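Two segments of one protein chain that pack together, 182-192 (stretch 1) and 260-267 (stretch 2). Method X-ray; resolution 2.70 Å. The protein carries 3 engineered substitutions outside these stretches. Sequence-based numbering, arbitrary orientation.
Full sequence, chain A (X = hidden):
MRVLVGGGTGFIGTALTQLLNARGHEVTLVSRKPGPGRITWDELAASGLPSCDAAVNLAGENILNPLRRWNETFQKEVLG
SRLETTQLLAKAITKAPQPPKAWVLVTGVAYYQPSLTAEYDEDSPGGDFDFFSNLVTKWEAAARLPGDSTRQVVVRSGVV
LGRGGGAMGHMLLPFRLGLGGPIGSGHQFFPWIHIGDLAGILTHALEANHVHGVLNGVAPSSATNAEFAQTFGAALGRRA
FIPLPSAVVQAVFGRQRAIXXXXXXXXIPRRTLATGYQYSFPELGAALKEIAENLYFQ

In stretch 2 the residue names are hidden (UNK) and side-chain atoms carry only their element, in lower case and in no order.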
# COMPACT_ATOMS: atom_id res chain seq x y z
N PRO A 182 -6.97 -18.23 -11.85
CA PRO A 182 -7.17 -18.12 -10.40
C PRO A 182 -6.03 -18.68 -9.59
O PRO A 182 -5.37 -19.63 -10.02
CB PRO A 182 -8.45 -18.93 -10.16
CG PRO A 182 -8.54 -19.84 -11.31
CD PRO A 182 -8.02 -19.06 -12.48
N ILE A 183 -5.79 -18.08 -8.42
CA ILE A 183 -4.81 -18.55 -7.45
C ILE A 183 -5.53 -19.38 -6.39
O ILE A 183 -6.39 -18.87 -5.69
CB ILE A 183 -4.11 -17.38 -6.75
CG1 ILE A 183 -3.52 -16.41 -7.78
CG2 ILE A 183 -3.04 -17.89 -5.82
CD1 ILE A 183 -3.01 -15.13 -7.15
N GLY A 184 -5.18 -20.66 -6.27
CA GLY A 184 -5.84 -21.54 -5.30
C GLY A 184 -7.28 -21.88 -5.72
O GLY A 184 -7.53 -22.19 -6.88
N SER A 185 -8.21 -21.77 -4.79
CA SER A 185 -9.63 -21.98 -5.11
C SER A 185 -10.21 -20.82 -5.92
O SER A 185 -11.15 -21.01 -6.67
CB SER A 185 -10.46 -22.10 -3.83
OG SER A 185 -10.47 -20.89 -3.09
N GLY A 186 -9.63 -19.63 -5.75
CA GLY A 186 -10.14 -18.43 -6.39
C GLY A 186 -11.26 -17.79 -5.62
O GLY A 186 -11.68 -16.67 -5.93
N HIS A 187 -11.74 -18.47 -4.59
CA HIS A 187 -12.86 -17.95 -3.80
C HIS A 187 -12.50 -16.86 -2.85
O HIS A 187 -13.38 -16.14 -2.40
CB HIS A 187 -13.54 -19.10 -3.05
CG HIS A 187 -14.40 -19.94 -3.96
ND1 HIS A 187 -14.17 -21.24 -4.21
CD2 HIS A 187 -15.49 -19.58 -4.74
CE1 HIS A 187 -15.09 -21.70 -5.07
NE2 HIS A 187 -15.91 -20.69 -5.39
N GLN A 188 -11.22 -16.73 -2.55
CA GLN A 188 -10.75 -15.76 -1.56
C GLN A 188 -11.00 -14.31 -1.98
O GLN A 188 -10.96 -13.97 -3.16
CB GLN A 188 -9.28 -15.98 -1.24
CG GLN A 188 -8.28 -15.64 -2.35
CD GLN A 188 -8.06 -16.75 -3.37
OE1 GLN A 188 -8.91 -17.64 -3.56
NE2 GLN A 188 -6.92 -16.67 -4.05
N PHE A 189 -11.30 -13.46 -1.01
CA PHE A 189 -11.50 -12.05 -1.28
C PHE A 189 -10.21 -11.42 -1.80
O PHE A 189 -9.09 -11.78 -1.38
CB PHE A 189 -12.01 -11.31 -0.06
CG PHE A 189 -13.39 -11.70 0.36
CD1 PHE A 189 -14.50 -11.40 -0.43
CD2 PHE A 189 -13.60 -12.36 1.56
CE1 PHE A 189 -15.78 -11.76 -0.06
CE2 PHE A 189 -14.88 -12.73 1.95
CZ PHE A 189 -15.97 -12.43 1.14
N PHE A 190 -10.38 -10.50 -2.73
CA PHE A 190 -9.28 -9.81 -3.37
C PHE A 190 -9.43 -8.31 -3.09
O PHE A 190 -10.03 -7.59 -3.89
CB PHE A 190 -9.33 -10.12 -4.86
CG PHE A 190 -8.12 -9.67 -5.61
CD1 PHE A 190 -6.93 -10.38 -5.51
CD2 PHE A 190 -8.18 -8.58 -6.45
CE1 PHE A 190 -5.80 -9.97 -6.19
CE2 PHE A 190 -7.06 -8.17 -7.16
CZ PHE A 190 -5.87 -8.87 -7.04
N PRO A 191 -8.92 -7.84 -1.92
CA PRO A 191 -8.95 -6.39 -1.65
C PRO A 191 -7.94 -5.70 -2.55
O PRO A 191 -6.76 -6.07 -2.54
CB PRO A 191 -8.51 -6.29 -0.18
CG PRO A 191 -7.71 -7.51 0.07
CD PRO A 191 -8.25 -8.58 -0.85
N TRP A 192 -8.40 -4.72 -3.32
CA TRP A 192 -7.55 -4.08 -4.30
C TRP A 192 -7.87 -2.62 -4.36
O TRP A 192 -8.94 -2.20 -3.90
CB TRP A 192 -7.78 -4.73 -5.66
CG TRP A 192 -9.17 -4.48 -6.16
CD1 TRP A 192 -10.30 -5.22 -5.94
CD2 TRP A 192 -9.62 -3.33 -6.96
NE1 TRP A 192 -11.37 -4.65 -6.53
CE2 TRP A 192 -11.04 -3.51 -7.16
CE3 TRP A 192 -8.99 -2.21 -7.51
CZ2 TRP A 192 -11.80 -2.61 -7.87
CZ3 TRP A 192 -9.76 -1.30 -8.23
CH2 TRP A 192 -11.14 -1.51 -8.40
N UNK A 260 -0.99 -14.14 1.73
CA UNK A 260 -1.37 -12.92 1.03
C UNK A 260 -1.92 -13.19 -0.33
O UNK A 260 -2.60 -12.33 -0.89
se UNK A 260 1.85 -10.34 2.04
c UNK A 260 2.70 -12.06 1.67
c UNK A 260 -0.16 -12.00 0.87
c UNK A 260 0.15 -11.30 2.19
N UNK A 261 -1.63 -14.37 -0.89
CA UNK A 261 -2.07 -14.73 -2.24
C UNK A 261 -3.27 -15.70 -2.25
O UNK A 261 -4.19 -15.54 -3.05
c UNK A 261 0.19 -14.42 -3.65
c UNK A 261 0.87 -13.67 -2.52
c UNK A 261 -0.90 -15.33 -3.05
c UNK A 261 1.26 -15.18 -4.44
N UNK A 262 -3.24 -16.70 -1.37
CA UNK A 262 -4.24 -17.77 -1.34
C UNK A 262 -5.46 -17.45 -0.48
O UNK A 262 -6.50 -18.08 -0.63
c UNK A 262 -2.46 -19.67 -1.61
c UNK A 262 -3.62 -19.06 -0.81
c UNK A 262 -2.93 -20.16 -2.97
c UNK A 262 -1.83 -20.80 -0.82
N UNK A 263 -5.33 -16.47 0.40
CA UNK A 263 -6.43 -16.09 1.28
C UNK A 263 -6.71 -14.61 1.17
O UNK A 263 -6.00 -13.88 0.47
c UNK A 263 -6.10 -16.47 2.72
c UNK A 263 -5.51 -18.28 4.38
c UNK A 263 -5.67 -17.91 2.92
o UNK A 263 -4.46 -18.85 4.75
o UNK A 263 -6.44 -18.00 5.16
N UNK A 264 -7.75 -14.16 1.85
CA UNK A 264 -8.20 -12.78 1.74
C UNK A 264 -9.18 -12.29 2.79
O UNK A 264 -9.79 -13.06 3.52
N UNK A 265 -9.31 -10.96 2.83
CA UNK A 265 -10.16 -10.25 3.78
C UNK A 265 -11.18 -9.47 2.97
O UNK A 265 -10.81 -8.76 2.01
n UNK A 265 -5.69 -9.89 4.69
c UNK A 265 -9.38 -9.18 4.56
c UNK A 265 -8.03 -9.56 5.15
c UNK A 265 -6.88 -9.58 4.17
o UNK A 265 -7.03 -9.29 2.99
N UNK A 266 -12.44 -9.50 3.38
CA UNK A 266 -13.43 -8.59 2.79
C UNK A 266 -13.34 -7.27 3.54
O UNK A 266 -13.67 -7.19 4.73
c UNK A 266 -17.30 -6.95 0.84
c UNK A 266 -16.00 -8.30 2.57
c UNK A 266 -14.82 -9.22 2.87
n UNK A 266 -18.60 -7.58 1.27
c UNK A 266 -15.97 -7.67 1.18
N UNK A 267 -12.86 -6.22 2.88
CA UNK A 267 -12.60 -4.96 3.55
C UNK A 267 -13.48 -3.87 2.94
O UNK A 267 -13.39 -3.59 1.75
c UNK A 267 -11.10 -4.56 3.50
c UNK A 267 -10.23 -5.65 4.12
c UNK A 267 -10.88 -3.26 4.26
O HOH W 1 -7.55 -20.51 -2.42
O HOH W 2 -11.31 -14.95 1.66

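Position 260 has four side-chain atoms in an unbranched row: two carbons, a selenium and a final carbon. Nothing on stretch 1 lies within reach. The selenium identifies selenomethionine, Met260.

Position 261 has four carbons, forked at the second. Its CB lies 4.3 Å from Ile183 CG2. Its backbone O accepts a hydrogen bond from Gln188 NE2 at 3.1 Å. The fork at the second carbon makes it Leu261.

Position 262 also has four carbons forked at the second. CA-to-CB points away from stretch 1, but the end of the side chain comes nearer. One branch tip packs on Ile183 CG2 and on the CA of Gly184. This is Leu262. Its CD2 is 3.6 Å from Ile183 CG2 and 4.0 Å from Gly184 CA.

Position 263 has three carbons, the third carrying two oxygens. It is the first residue after the helix to leave helical angles. CA-to-CB points away from stretch 1, and the backbone C lies 3.8 Å from Gln188 CB. The carboxylate marks Glu263.

Position 264 has no side-chain atoms. Its CA makes a CA-H...O contact with Phe189 O at 3.4 Å. An ideal CB here would sit 1.9 Å from Phe189 O, a clash. It is Gly264.

Position 265 has three carbons, the third carrying one oxygen and one nitrogen. CA-to-CB points away, yet the side-chain oxygen comes within 3.5 Å of Pro191 CG. The backbone O lies 3.5 Å from Phe189 CB. The terminal amide gives Gln265; its NE2 is hydrogen-bonded elsewhere in the structure.

Position 266 has four carbons in a row ending in nitrogen. Its CB lies over one face of the Phe189 ring, 3.5 Å from the centroid, in a CH-pi contact. The end of the chain leads away. This is Lys266.

Position 267 has one carbon carrying two more. It makes no contact within 4.5 Å of stretch 1. The fork at the first carbon gives Val267.

The contact joins apolar packing to polar links. Ile183 meets the two leucines at the helix end. Gln188 ties this region together: NE2 also donates to Ile183 O at 2.8 Å, so one amide bridges the turn and the helix. Water 1 accepts from Ser185 N at 2.8 Å and donates to Leu262 O at 3.2 Å. Water 2 accepts from Phe189 N and donates to Gly264 O, both at 3.1 Å. The bare Gly264 allows the backbones to close to 4.5 Å between Phe189 CA and Gly264 CA.

Stretch 2 (260-267) MLLEGQKV
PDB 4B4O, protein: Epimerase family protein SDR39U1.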